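Local coordinates for SmhA (Serratia marcescens, PDB 7A27), which probably serves as the A component of Smh, a tripartite alpha-pore-forming toxin, and is captured here in its soluble, largely helical form, at residues Q39-Q44 against N271-V276; A229-S234 against A277-A282; T5-S10 against K332-L337; T303-V308 against E340-F345. One frame throughout, in Å; residues are numbered along the deposited sequence.

Contact 1 (Q39-Q44 against N271-V276); sequences QLLTSQ and NALLSV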
loop_
_atom_site.group_PDB
_atom_site.type_symbol
_atom_site.label_atom_id
_atom_site.label_comp_id
_atom_site.label_asym_id
_atom_site.label_seq_id
_atom_site.Cartn_x
_atom_site.Cartn_y
_atom_site.Cartn_z
ATOM N N GLN A 39 20.915 -1.998 7.308
ATOM C CA GLN A 39 22.282 -2.551 7.274
ATOM C C GLN A 39 22.154 -4.078 7.230
ATOM O O GLN A 39 21.349 -4.619 7.981
ATOM C CB GLN A 39 22.983 -2.077 8.555
ATOM C CG GLN A 39 24.505 -2.101 8.544
ATOM C CD GLN A 39 25.130 -1.884 9.909
ATOM O OE1 GLN A 39 24.548 -2.214 10.945
ATOM N NE2 GLN A 39 26.363 -1.383 9.914
ATOM N N LEU A 40 22.882 -4.751 6.351
ATOM C CA LEU A 40 22.961 -6.236 6.256
ATOM C C LEU A 40 23.784 -6.752 7.441
ATOM O O LEU A 40 24.496 -5.951 8.091
ATOM C CB LEU A 40 23.643 -6.627 4.935
ATOM C CG LEU A 40 22.818 -6.413 3.660
ATOM C CD1 LEU A 40 23.695 -6.152 2.449
ATOM C CD2 LEU A 40 21.916 -7.607 3.417
ATOM N N LEU A 41 23.678 -8.047 7.724
ATOM C CA LEU A 41 24.505 -8.718 8.755
ATOM C C LEU A 41 25.776 -9.160 8.037
ATOM O O LEU A 41 25.633 -9.918 7.069
ATOM C CB LEU A 41 23.737 -9.911 9.344
ATOM C CG LEU A 41 24.497 -10.751 10.367
ATOM C CD1 LEU A 41 24.859 -9.914 11.577
ATOM C CD2 LEU A 41 23.685 -11.964 10.769
ATOM N N THR A 42 26.946 -8.675 8.438
ATOM C CA THR A 42 28.238 -9.025 7.774
ATOM C C THR A 42 28.949 -10.108 8.608
ATOM O O THR A 42 29.481 -11.054 8.010
ATOM C CB THR A 42 29.122 -7.784 7.509
ATOM O OG1 THR A 42 29.916 -7.439 8.646
ATOM C CG2 THR A 42 28.342 -6.561 7.068
ATOM N N SER A 43 28.940 -9.968 9.940
ATOM C CA SER A 43 29.685 -10.802 10.923
ATOM C C SER A 43 29.662 -12.290 10.564
ATOM O O SER A 43 28.597 -12.811 10.227
ATOM C CB SER A 43 29.168 -10.581 12.319
ATOM O OG SER A 43 29.879 -11.385 13.246
ATOM N N GLN A 44 30.822 -12.938 10.653
ATOM C CA GLN A 44 31.002 -14.399 10.456
ATOM C C GLN A 44 31.772 -14.950 11.665
ATOM O O GLN A 44 32.563 -15.894 11.500
ATOM C CB GLN A 44 31.724 -14.650 9.132
ATOM C CG GLN A 44 30.904 -14.321 7.902
ATOM C CD GLN A 44 31.772 -14.211 6.670
ATOM O OE1 GLN A 44 32.993 -14.135 6.762
ATOM N NE2 GLN A 44 31.144 -14.190 5.503
ATOM N N ASN A 271 22.424 -13.589 24.100
ATOM C CA ASN A 271 21.893 -14.018 22.774
ATOM C C ASN A 271 21.851 -12.812 21.821
ATOM O O ASN A 271 20.787 -12.192 21.682
ATOM C CB ASN A 271 20.504 -14.659 22.884
ATOM C CG ASN A 271 20.407 -15.675 23.995
ATOM O OD1 ASN A 271 20.573 -15.336 25.165
ATOM N ND2 ASN A 271 20.103 -16.909 23.635
ATOM N N ALA A 272 22.981 -12.502 21.180
ATOM C CA ALA A 272 23.176 -11.367 20.251
ATOM C C ALA A 272 22.600 -11.701 18.873
ATOM O O ALA A 272 21.919 -10.846 18.276
ATOM C CB ALA A 272 24.652 -11.099 20.161
ATOM N N LEU A 273 22.857 -12.917 18.393
ATOM C CA LEU A 273 22.445 -13.334 17.036
ATOM C C LEU A 273 20.922 -13.477 16.984
ATOM O O LEU A 273 20.350 -13.182 15.924
ATOM C CB LEU A 273 23.175 -14.626 16.659
ATOM C CG LEU A 273 23.190 -14.954 15.164
ATOM C CD1 LEU A 273 23.642 -13.762 14.332
ATOM C CD2 LEU A 273 24.097 -16.137 14.884
ATOM N N LEU A 274 20.282 -13.902 18.078
ATOM C CA LEU A 274 18.798 -14.020 18.134
ATOM C C LEU A 274 18.208 -12.611 18.070
ATOM O O LEU A 274 17.223 -12.433 17.337
ATOM C CB LEU A 274 18.370 -14.744 19.409
ATOM C CG LEU A 274 16.864 -14.807 19.662
ATOM C CD1 LEU A 274 16.149 -15.637 18.595
ATOM C CD2 LEU A 274 16.590 -15.391 21.048
ATOM N N SER A 275 18.795 -11.658 18.809
ATOM C CA SER A 275 18.403 -10.223 18.811
ATOM C C SER A 275 18.317 -9.730 17.356
ATOM O O SER A 275 17.306 -9.093 16.992
ATOM C CB SER A 275 19.371 -9.393 19.622
ATOM O OG SER A 275 19.478 -9.879 20.959
ATOM N N VAL A 276 19.335 -10.045 16.544
ATOM C CA VAL A 276 19.398 -9.656 15.103
ATOM C C VAL A 276 18.208 -10.298 14.377
ATOM O O VAL A 276 17.413 -9.562 13.788
ATOM C CB VAL A 276 20.739 -10.050 14.458
ATOM C CG1 VAL A 276 20.722 -9.809 12.954
ATOM C CG2 VAL A 276 21.917 -9.326 15.089
#

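Contact 2 (A229-S234 against A277-A282); sequences ASYMIS and AKSVQA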
loop_
_atom_site.group_PDB
_atom_site.type_symbol
_atom_site.label_atom_id
_atom_site.label_comp_id
_atom_site.label_asym_id
_atom_site.label_seq_id
_atom_site.Cartn_x
_atom_site.Cartn_y
_atom_site.Cartn_z
ATOM N N ALA A 229 31.286 -4.262 14.892
ATOM C CA ALA A 229 31.153 -3.836 16.306
ATOM C C ALA A 229 29.682 -3.979 16.733
ATOM O O ALA A 229 29.428 -4.555 17.814
ATOM C CB ALA A 229 31.642 -2.419 16.472
ATOM N N SER A 230 28.732 -3.526 15.903
ATOM C CA SER A 230 27.284 -3.617 16.217
ATOM C C SER A 230 26.385 -3.577 14.979
ATOM O O SER A 230 26.654 -2.831 14.039
ATOM C CB SER A 230 26.900 -2.546 17.189
ATOM O OG SER A 230 26.942 -1.267 16.575
ATOM N N TYR A 231 25.294 -4.340 15.051
ATOM C CA TYR A 231 24.216 -4.398 14.027
ATOM C C TYR A 231 23.254 -3.228 14.286
ATOM O O TYR A 231 22.553 -3.260 15.326
ATOM C CB TYR A 231 23.539 -5.774 14.067
ATOM C CG TYR A 231 22.417 -5.933 13.078
ATOM C CD1 TYR A 231 22.655 -6.338 11.780
ATOM C CD2 TYR A 231 21.115 -5.637 13.427
ATOM C CE1 TYR A 231 21.630 -6.434 10.854
ATOM C CE2 TYR A 231 20.073 -5.757 12.520
ATOM C CZ TYR A 231 20.332 -6.133 11.217
ATOM O OH TYR A 231 19.309 -6.249 10.317
ATOM N N MET A 232 23.242 -2.225 13.397
ATOM C CA MET A 232 22.408 -0.993 13.539
ATOM C C MET A 232 21.003 -1.210 12.971
ATOM O O MET A 232 20.885 -1.502 11.764
ATOM C CB MET A 232 23.064 0.208 12.851
ATOM C CG MET A 232 24.458 0.476 13.390
ATOM S SD MET A 232 24.391 1.017 15.132
ATOM C CE MET A 232 24.589 2.784 14.863
ATOM N N ILE A 233 19.983 -0.998 13.808
ATOM C CA ILE A 233 18.543 -1.229 13.484
ATOM C C ILE A 233 17.894 0.075 13.022
ATOM O O ILE A 233 17.875 1.064 13.790
ATOM C CB ILE A 233 17.802 -1.818 14.690
ATOM C CG1 ILE A 233 18.450 -3.137 15.131
ATOM C CG2 ILE A 233 16.322 -1.969 14.392
ATOM C CD1 ILE A 233 17.972 -3.694 16.455
ATOM N N SER A 234 17.383 0.063 11.793
ATOM C CA SER A 234 16.683 1.200 11.151
ATOM C C SER A 234 15.193 1.073 11.476
ATOM O O SER A 234 14.679 -0.072 11.524
ATOM C CB SER A 234 16.949 1.247 9.657
ATOM O OG SER A 234 18.352 1.301 9.373
ATOM N N ALA A 277 18.079 -11.622 14.456
ATOM C CA ALA A 277 16.998 -12.404 13.814
ATOM C C ALA A 277 15.633 -11.761 14.105
ATOM O O ALA A 277 14.832 -11.640 13.158
ATOM C CB ALA A 277 17.058 -13.835 14.274
ATOM N N LYS A 278 15.403 -11.339 15.356
ATOM C CA LYS A 278 14.134 -10.718 15.809
ATOM C C LYS A 278 13.943 -9.359 15.138
ATOM O O LYS A 278 12.802 -9.090 14.703
ATOM C CB LYS A 278 14.107 -10.511 17.327
ATOM C CG LYS A 278 13.964 -11.744 18.197
ATOM C CD LYS A 278 13.479 -11.363 19.604
ATOM C CE LYS A 278 12.323 -12.218 20.076
ATOM N NZ LYS A 278 11.187 -12.281 19.125
ATOM N N SER A 279 15.013 -8.552 15.071
ATOM C CA SER A 279 15.030 -7.205 14.447
ATOM C C SER A 279 14.621 -7.281 12.967
ATOM O O SER A 279 13.870 -6.365 12.505
ATOM C CB SER A 279 16.369 -6.561 14.571
ATOM O OG SER A 279 16.411 -5.428 13.729
ATOM N N VAL A 280 15.120 -8.303 12.253
ATOM C CA VAL A 280 14.850 -8.537 10.804
ATOM C C VAL A 280 13.393 -8.951 10.637
ATOM O O VAL A 280 12.715 -8.370 9.767
ATOM C CB VAL A 280 15.782 -9.603 10.195
ATOM C CG1 VAL A 280 15.343 -10.019 8.801
ATOM C CG2 VAL A 280 17.215 -9.117 10.154
ATOM N N GLN A 281 12.949 -9.929 11.437
ATOM C CA GLN A 281 11.583 -10.505 11.381
ATOM C C GLN A 281 10.543 -9.408 11.644
ATOM O O GLN A 281 9.461 -9.480 11.022
ATOM C CB GLN A 281 11.466 -11.660 12.370
ATOM C CG GLN A 281 10.049 -12.162 12.562
ATOM C CD GLN A 281 9.362 -12.501 11.262
ATOM O OE1 GLN A 281 10.013 -12.791 10.249
ATOM N NE2 GLN A 281 8.035 -12.453 11.301
ATOM N N ALA A 282 10.842 -8.440 12.518
ATOM C CA ALA A 282 9.922 -7.325 12.839
ATOM C C ALA A 282 9.668 -6.498 11.570
ATOM O O ALA A 282 8.521 -6.096 11.337
ATOM C CB ALA A 282 10.500 -6.496 13.954
HETATM O O HOH W 1 17.040 -5.628 10.975
#

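Contact 3 (T5-S10 against K332-L337); sequences TSIDLS and KQIISL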
loop_
_atom_site.group_PDB
_atom_site.type_symbol
_atom_site.label_atom_id
_atom_site.label_comp_id
_atom_site.label_asym_id
_atom_site.label_seq_id
_atom_site.Cartn_x
_atom_site.Cartn_y
_atom_site.Cartn_z
ATOM N N THR A 5 -34.306 8.006 -15.358
ATOM C CA THR A 5 -34.300 8.185 -13.885
ATOM C C THR A 5 -33.510 7.064 -13.171
ATOM O O THR A 5 -33.113 7.296 -12.023
ATOM C CB THR A 5 -35.769 8.298 -13.442
ATOM O OG1 THR A 5 -35.879 8.578 -12.053
ATOM C CG2 THR A 5 -36.565 7.040 -13.710
ATOM N N SER A 6 -33.252 5.924 -13.822
ATOM C CA SER A 6 -32.628 4.712 -13.216
ATOM C C SER A 6 -31.179 4.456 -13.686
ATOM O O SER A 6 -30.545 3.561 -13.131
ATOM C CB SER A 6 -33.485 3.497 -13.497
ATOM O OG SER A 6 -33.404 3.156 -14.875
ATOM N N ILE A 7 -30.664 5.166 -14.695
ATOM C CA ILE A 7 -29.279 4.910 -15.196
ATOM C C ILE A 7 -28.274 5.498 -14.206
ATOM O O ILE A 7 -28.500 6.570 -13.660
ATOM C CB ILE A 7 -29.031 5.380 -16.646
ATOM C CG1 ILE A 7 -29.109 6.892 -16.816
ATOM C CG2 ILE A 7 -29.973 4.678 -17.596
ATOM C CD1 ILE A 7 -28.592 7.393 -18.153
ATOM N N ASP A 8 -27.189 4.763 -14.024
ATOM C CA ASP A 8 -26.062 5.053 -13.108
ATOM C C ASP A 8 -24.784 5.093 -13.960
ATOM O O ASP A 8 -24.234 4.031 -14.248
ATOM C CB ASP A 8 -26.025 3.982 -12.010
ATOM C CG ASP A 8 -24.827 4.044 -11.089
ATOM O OD1 ASP A 8 -24.265 5.133 -10.963
ATOM O OD2 ASP A 8 -24.473 3.003 -10.512
ATOM N N LEU A 9 -24.340 6.275 -14.369
ATOM C CA LEU A 9 -23.094 6.483 -15.155
ATOM C C LEU A 9 -21.960 6.919 -14.212
ATOM O O LEU A 9 -20.944 7.448 -14.709
ATOM C CB LEU A 9 -23.346 7.541 -16.238
ATOM C CG LEU A 9 -24.364 7.194 -17.315
ATOM C CD1 LEU A 9 -24.594 8.368 -18.253
ATOM C CD2 LEU A 9 -23.900 5.989 -18.095
ATOM N N SER A 10 -22.109 6.678 -12.912
ATOM C CA SER A 10 -21.151 7.101 -11.857
ATOM C C SER A 10 -19.952 6.154 -11.796
ATOM O O SER A 10 -19.990 5.038 -12.344
ATOM C CB SER A 10 -21.821 7.145 -10.501
ATOM O OG SER A 10 -21.892 5.849 -9.908
ATOM N N LYS A 332 -28.877 15.037 -20.887
ATOM C CA LYS A 332 -27.735 15.986 -20.813
ATOM C C LYS A 332 -27.384 16.212 -19.333
ATOM O O LYS A 332 -26.172 16.241 -18.987
ATOM C CB LYS A 332 -28.057 17.321 -21.496
ATOM C CG LYS A 332 -27.003 18.385 -21.208
ATOM C CD LYS A 332 -26.973 19.645 -22.010
ATOM C CE LYS A 332 -25.801 20.474 -21.526
ATOM N NZ LYS A 332 -25.393 21.490 -22.518
ATOM N N GLN A 333 -28.431 16.390 -18.521
ATOM C CA GLN A 333 -28.392 16.635 -17.057
ATOM C C GLN A 333 -27.789 15.406 -16.343
ATOM O O GLN A 333 -26.831 15.595 -15.560
ATOM C CB GLN A 333 -29.815 17.018 -16.616
ATOM C CG GLN A 333 -30.096 16.894 -15.120
ATOM C CD GLN A 333 -29.165 17.754 -14.302
ATOM O OE1 GLN A 333 -28.564 18.702 -14.814
ATOM N NE2 GLN A 333 -29.043 17.427 -13.022
ATOM N N ILE A 334 -28.291 14.198 -16.632
ATOM C CA ILE A 334 -27.815 12.920 -16.017
ATOM C C ILE A 334 -26.318 12.761 -16.342
ATOM O O ILE A 334 -25.547 12.367 -15.432
ATOM C CB ILE A 334 -28.611 11.677 -16.487
ATOM C CG1 ILE A 334 -30.130 11.736 -16.309
ATOM C CG2 ILE A 334 -28.048 10.436 -15.820
ATOM C CD1 ILE A 334 -30.676 11.493 -14.926
ATOM N N ILE A 335 -25.910 13.066 -17.581
ATOM C CA ILE A 335 -24.497 12.927 -18.053
ATOM C C ILE A 335 -23.610 14.017 -17.428
ATOM O O ILE A 335 -22.512 13.663 -16.919
ATOM C CB ILE A 335 -24.429 12.913 -19.590
ATOM C CG1 ILE A 335 -25.043 11.630 -20.147
ATOM C CG2 ILE A 335 -23.000 13.083 -20.069
ATOM C CD1 ILE A 335 -25.201 11.639 -21.653
ATOM N N SER A 336 -24.048 15.280 -17.447
ATOM C CA SER A 336 -23.268 16.412 -16.878
ATOM C C SER A 336 -22.942 16.142 -15.401
ATOM O O SER A 336 -21.818 16.472 -14.995
ATOM C CB SER A 336 -23.969 17.734 -17.055
ATOM O OG SER A 336 -24.654 18.134 -15.876
ATOM N N LEU A 337 -23.892 15.585 -14.643
ATOM C CA LEU A 337 -23.741 15.283 -13.189
ATOM C C LEU A 337 -22.698 14.179 -12.987
ATOM O O LEU A 337 -21.854 14.295 -12.070
ATOM C CB LEU A 337 -25.070 14.815 -12.565
ATOM C CG LEU A 337 -26.058 15.824 -11.982
ATOM C CD1 LEU A 337 -26.813 15.155 -10.830
ATOM C CD2 LEU A 337 -25.378 17.108 -11.501
#

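Contact 4 (T303-V308 against E340-F345); sequences TEWGKV and EKWQLF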
loop_
_atom_site.group_PDB
_atom_site.type_symbol
_atom_site.label_atom_id
_atom_site.label_comp_id
_atom_site.label_asym_id
_atom_site.label_seq_id
_atom_site.Cartn_x
_atom_site.Cartn_y
_atom_site.Cartn_z
ATOM N N THR A 303 -14.046 -6.493 -9.819
ATOM C CA THR A 303 -15.512 -6.500 -9.609
ATOM C C THR A 303 -16.058 -5.077 -9.769
ATOM O O THR A 303 -17.058 -4.917 -10.476
ATOM C CB THR A 303 -15.849 -7.083 -8.231
ATOM O OG1 THR A 303 -15.202 -8.356 -8.191
ATOM C CG2 THR A 303 -17.337 -7.163 -7.951
ATOM N N GLU A 304 -15.418 -4.075 -9.163
ATOM C CA GLU A 304 -15.917 -2.680 -9.225
ATOM C C GLU A 304 -15.837 -2.153 -10.658
ATOM O O GLU A 304 -16.761 -1.436 -11.035
ATOM C CB GLU A 304 -15.262 -1.766 -8.194
ATOM C CG GLU A 304 -16.026 -1.775 -6.871
ATOM C CD GLU A 304 -17.412 -1.139 -6.878
ATOM O OE1 GLU A 304 -17.554 -0.027 -7.420
ATOM O OE2 GLU A 304 -18.348 -1.746 -6.334
ATOM N N TRP A 305 -14.826 -2.502 -11.452
ATOM C CA TRP A 305 -14.795 -2.067 -12.871
ATOM C C TRP A 305 -15.937 -2.772 -13.611
ATOM O O TRP A 305 -16.639 -2.116 -14.410
ATOM C CB TRP A 305 -13.424 -2.270 -13.546
ATOM C CG TRP A 305 -12.483 -1.108 -13.401
ATOM C CD1 TRP A 305 -11.300 -1.059 -12.724
ATOM C CD2 TRP A 305 -12.690 0.209 -13.937
ATOM N NE1 TRP A 305 -10.751 0.192 -12.816
ATOM C CE2 TRP A 305 -11.589 0.987 -13.552
ATOM C CE3 TRP A 305 -13.705 0.801 -14.696
ATOM C CZ2 TRP A 305 -11.483 2.325 -13.904
ATOM C CZ3 TRP A 305 -13.592 2.119 -15.048
ATOM C CH2 TRP A 305 -12.494 2.869 -14.655
ATOM N N GLY A 306 -16.143 -4.054 -13.320
ATOM C CA GLY A 306 -17.235 -4.874 -13.877
ATOM C C GLY A 306 -18.591 -4.275 -13.598
ATOM O O GLY A 306 -19.464 -4.408 -14.474
ATOM N N LYS A 307 -18.767 -3.639 -12.433
ATOM C CA LYS A 307 -20.031 -2.952 -12.061
ATOM C C LYS A 307 -20.236 -1.734 -12.968
ATOM O O LYS A 307 -21.398 -1.486 -13.343
ATOM C CB LYS A 307 -20.050 -2.558 -10.585
ATOM C CG LYS A 307 -20.331 -3.707 -9.624
ATOM C CD LYS A 307 -20.679 -3.269 -8.209
ATOM C CE LYS A 307 -21.455 -4.340 -7.462
ATOM N NZ LYS A 307 -21.534 -4.069 -6.008
ATOM N N VAL A 308 -19.164 -1.002 -13.301
ATOM C CA VAL A 308 -19.221 0.170 -14.226
ATOM C C VAL A 308 -19.583 -0.351 -15.620
ATOM O O VAL A 308 -20.374 0.318 -16.314
ATOM C CB VAL A 308 -17.901 0.958 -14.254
ATOM C CG1 VAL A 308 -17.920 2.094 -15.268
ATOM C CG2 VAL A 308 -17.577 1.502 -12.882
ATOM N N GLU A 340 -19.028 15.380 -13.491
ATOM C CA GLU A 340 -18.490 16.067 -12.281
ATOM C C GLU A 340 -17.929 15.007 -11.330
ATOM O O GLU A 340 -16.857 15.246 -10.760
ATOM C CB GLU A 340 -19.549 16.915 -11.568
ATOM C CG GLU A 340 -19.938 18.167 -12.353
ATOM C CD GLU A 340 -21.122 18.995 -11.849
ATOM O OE1 GLU A 340 -21.793 19.660 -12.708
ATOM O OE2 GLU A 340 -21.375 19.002 -10.601
ATOM N N LYS A 341 -18.650 13.897 -11.159
ATOM C CA LYS A 341 -18.253 12.778 -10.261
ATOM C C LYS A 341 -16.919 12.200 -10.742
ATOM O O LYS A 341 -16.050 11.962 -9.890
ATOM C CB LYS A 341 -19.299 11.661 -10.199
ATOM C CG LYS A 341 -20.610 12.041 -9.531
ATOM C CD LYS A 341 -21.665 10.960 -9.604
ATOM C CE LYS A 341 -23.032 11.427 -9.146
ATOM N NZ LYS A 341 -24.074 10.402 -9.408
ATOM N N TRP A 342 -16.762 11.996 -12.057
ATOM C CA TRP A 342 -15.517 11.440 -12.642
ATOM C C TRP A 342 -14.378 12.467 -12.531
ATOM O O TRP A 342 -13.235 12.021 -12.273
ATOM C CB TRP A 342 -15.742 10.952 -14.071
ATOM C CG TRP A 342 -16.445 9.632 -14.159
ATOM C CD1 TRP A 342 -17.779 9.408 -14.356
ATOM C CD2 TRP A 342 -15.849 8.333 -14.058
ATOM N NE1 TRP A 342 -18.048 8.068 -14.377
ATOM C CE2 TRP A 342 -16.883 7.385 -14.195
ATOM C CE3 TRP A 342 -14.546 7.878 -13.852
ATOM C CZ2 TRP A 342 -16.652 6.015 -14.132
ATOM C CZ3 TRP A 342 -14.318 6.521 -13.791
ATOM C CH2 TRP A 342 -15.355 5.604 -13.938
ATOM N N GLN A 343 -14.655 13.772 -12.674
ATOM C CA GLN A 343 -13.610 14.825 -12.543
ATOM C C GLN A 343 -13.059 14.831 -11.118
ATOM O O GLN A 343 -11.823 14.930 -10.972
ATOM C CB GLN A 343 -14.119 16.209 -12.959
ATOM C CG GLN A 343 -14.128 16.352 -14.472
ATOM C CD GLN A 343 -12.793 15.888 -15.015
ATOM O OE1 GLN A 343 -11.754 16.370 -14.566
ATOM N NE2 GLN A 343 -12.808 14.931 -15.945
ATOM N N LEU A 344 -13.942 14.719 -10.125
ATOM C CA LEU A 344 -13.555 14.727 -8.700
ATOM C C LEU A 344 -12.641 13.515 -8.468
ATOM O O LEU A 344 -11.563 13.674 -7.835
ATOM C CB LEU A 344 -14.824 14.660 -7.846
ATOM C CG LEU A 344 -14.736 15.306 -6.459
ATOM C CD1 LEU A 344 -15.304 16.726 -6.523
ATOM C CD2 LEU A 344 -15.448 14.458 -5.383
ATOM N N PHE A 345 -13.049 12.357 -9.000
ATOM C CA PHE A 345 -12.299 11.076 -8.927
ATOM C C PHE A 345 -10.937 11.282 -9.593
ATOM O O PHE A 345 -9.930 10.966 -8.948
ATOM C CB PHE A 345 -13.122 9.930 -9.530
ATOM C CG PHE A 345 -12.450 8.578 -9.577
ATOM C CD1 PHE A 345 -11.525 8.187 -8.620
ATOM C CD2 PHE A 345 -12.782 7.669 -10.566
ATOM C CE1 PHE A 345 -10.928 6.938 -8.679
ATOM C CE2 PHE A 345 -12.186 6.423 -10.613
ATOM C CZ PHE A 345 -11.276 6.056 -9.662
#

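Contact 1 (Q39-Q44 against N271-V276)
Leu41 and Val276 bring the two backbones closest, their CA atoms 8.2 Å apart, where the irregular loop between helices 14-37 and 48-96 passes the first turn of helix 272-299. The setting is one end of a long helical bundle, consistent with the ClyA-like architecture of alpha-pore-forming toxins. No hydrogen bond joins the segments; the contact is a small patch of methyl groups, and Leu41 supplies all of the loop's share. With CG anti to the backbone N (chi1 177°), Leu41 sends its CD2 branch forward to a place between two helix residues. It meets Leu273 CD1 at 4.0 Å, the two leucine side chains crossing at about a right angle, and reaches Val276 CG1 at 4.3 Å. Leu273 and Val276 lie three positions apart in the helix, so a single methyl can touch both. Leu273 also packs against Leu50 and Thr51 of helix 48-96, which ties the patch into the bundle. Gln58 OE1 takes the N-H of Leu41, and Gln228 bonds to Leu40 O and Thr42 N. At the helix start Asn271 occupies the N-cap position, and Ser275 OG donates back to Asn271 O at 2.8 Å, in the carbonyl plane.

Contact 2 (A229-S234 against A277-A282)
Tyr231 and Ile233, two residues apart and so on one face of strand 230-237, both point at helix 272-299; Tyr231 meets Ser279 and Val280, Ile233 meets Ser279. The strand pairs antiparallel with strand 198-206, and this contact lays one face of that two-stranded sheet, perhaps the counterpart of the ClyA beta-tongue, on the helix. Strand and helix segments run nearly parallel, at 22°, with their axes 9.7 Å apart. Ile233 sets three carbons against the strand-facing side of the Ser279 hydroxyl. Its CG1 lies beside the backbone N (chi1 -58°) and its CG2 beside the carbonyl carbon, and this spread puts CG1 at 3.4 Å from Ser279 OG, with CG2 and CD1 close by. Ser279 has OG anti to its own N (chi1 168°), which carries the hydroxyl out toward the strand. Tyr231 extends its ring until CE2 comes within 3.9 Å of Ser279 OG, and the oxygen sits at the ring edge, in the ring plane. Farther out, Tyr231 OH approaches Val280 CG2 at 3.6 Å, the two side chains crossing at about a right angle. Tyr231 OH also bonds weakly to Gln58 NE2. No direct hydrogen bond joins the segments: the buried serine hydroxyl packs against hydrocarbon and ring edge, and the modelled water, 2.8 Å from Ser279 OG but implausibly close to Tyr231 OH, is a possible but doubtful bridge.

Contact 3 (T5-S10 against K332-L337)
No aromatic ring enters where Ile7 meets Ile334 and Leu9 meets Ile335; the flat group beside them is the Asp8 carboxylate. Asp8 OD1 accepts twice from Ser10. The hydroxyl OG comes to its syn lone pair at 2.7 Å, and the backbone N, at 3.3 Å, approaches from above the carboxylate plane, 48° out of it. The backbone bond makes this an Asx turn, and Ser10 OG is bonded further to Gln12 N. The CB of Asp8 points away from helix 325-358, those of its neighbours Ile7 and Leu9 toward it. Ile7 holds CG1 between its backbone N and carbonyl carbon (chi1 66°), with CD1 extended beyond, and both atoms lie alongside the CG2 branch of Ile334, Ile7 CG1 at 3.8 Å from Ile334 CG2. Leu9 uses its CD1 methyl, which touches Ile335 CG1 at 3.8 Å. All four partners are aliphatic, and no hydrogen bond crosses between the segments. Ile7 rests as well on Ala315, Ile318 and Ile319 of helix 301-321, while the Leu9 carbonyl oxygen accepts from Tyr312 OH. Ile335 also touches Val93 and Asn94 of helix 48-96. The arrangement is that of an N-terminal tail laid over a helical bundle: alternate residues dip between helices 301-321 and 325-358, and an Asx turn bends the chain shortly before helix 14-37 begins.

Contact 4 (T303-V308 against E340-F345)
Trp305 and Trp342 bring their six-membered rings together between helices 301-321 and 325-358, consecutive and antiparallel helices that form a hairpin within the bundle. The backbones stay well apart, the nearest CA atoms, those of Val308 and Trp342, being 12.0 Å from each other, and the long side chains span the gap. Across the segments the closest approach is Trp305 CH2 to Trp342 CH2, 4.0 Å; Trp305 comes in at the edge of the Trp342 ring, near its plane. CZ3 and CH2 of each benzo ring do the touching. Phe86 of helix 48-96 touches both indoles, and Tyr122 meets Trp305 edge-to-face, so the pair belongs to a wider aromatic cluster. Aliphatic packing adds Val308, whose CG1 also sits at the edge of Trp342, 4.3 Å from CZ2. Polar interactions run elsewhere. Glu304 OE1 takes the backbone N-H of Thr13, and Lys307 NZ stands at 4.0 Å from Glu304 OE2, a long salt bridge within the helix. In Trp342, chi1 -77° carries the indole toward helix 301-321 and chi2 97° sets its turn; NE1 gives its hydrogen to Leu9 O. Within its own helix, Trp342 CE3 lies at the edge of the Phe345 ring, in that ring's plane.

The four contacts fall into two groups at opposite sides of the chain's centre. Contacts 1 and 2 lie 7 Å apart between centres and share helix 272-299; Gln39 OE1 meets Met232 N at 2.8 Å, a probable hydrogen bond from loop to strand, and Val276 CG2 packs on Tyr231 CG. Contacts 3 and 4, centres 13 Å apart, share helix 325-358, and Ser10 CB packs on Lys341 CD at 3.9 Å, joining tail to helix. Between the groups the bundle is long: about 62 Å separates the centres of contacts 1 and 3, and about 44 Å those of contacts 2 and 4. All four lie away from Asn359, a calcium ligand in a structure of this protein, though no calcium is bound to this chain here.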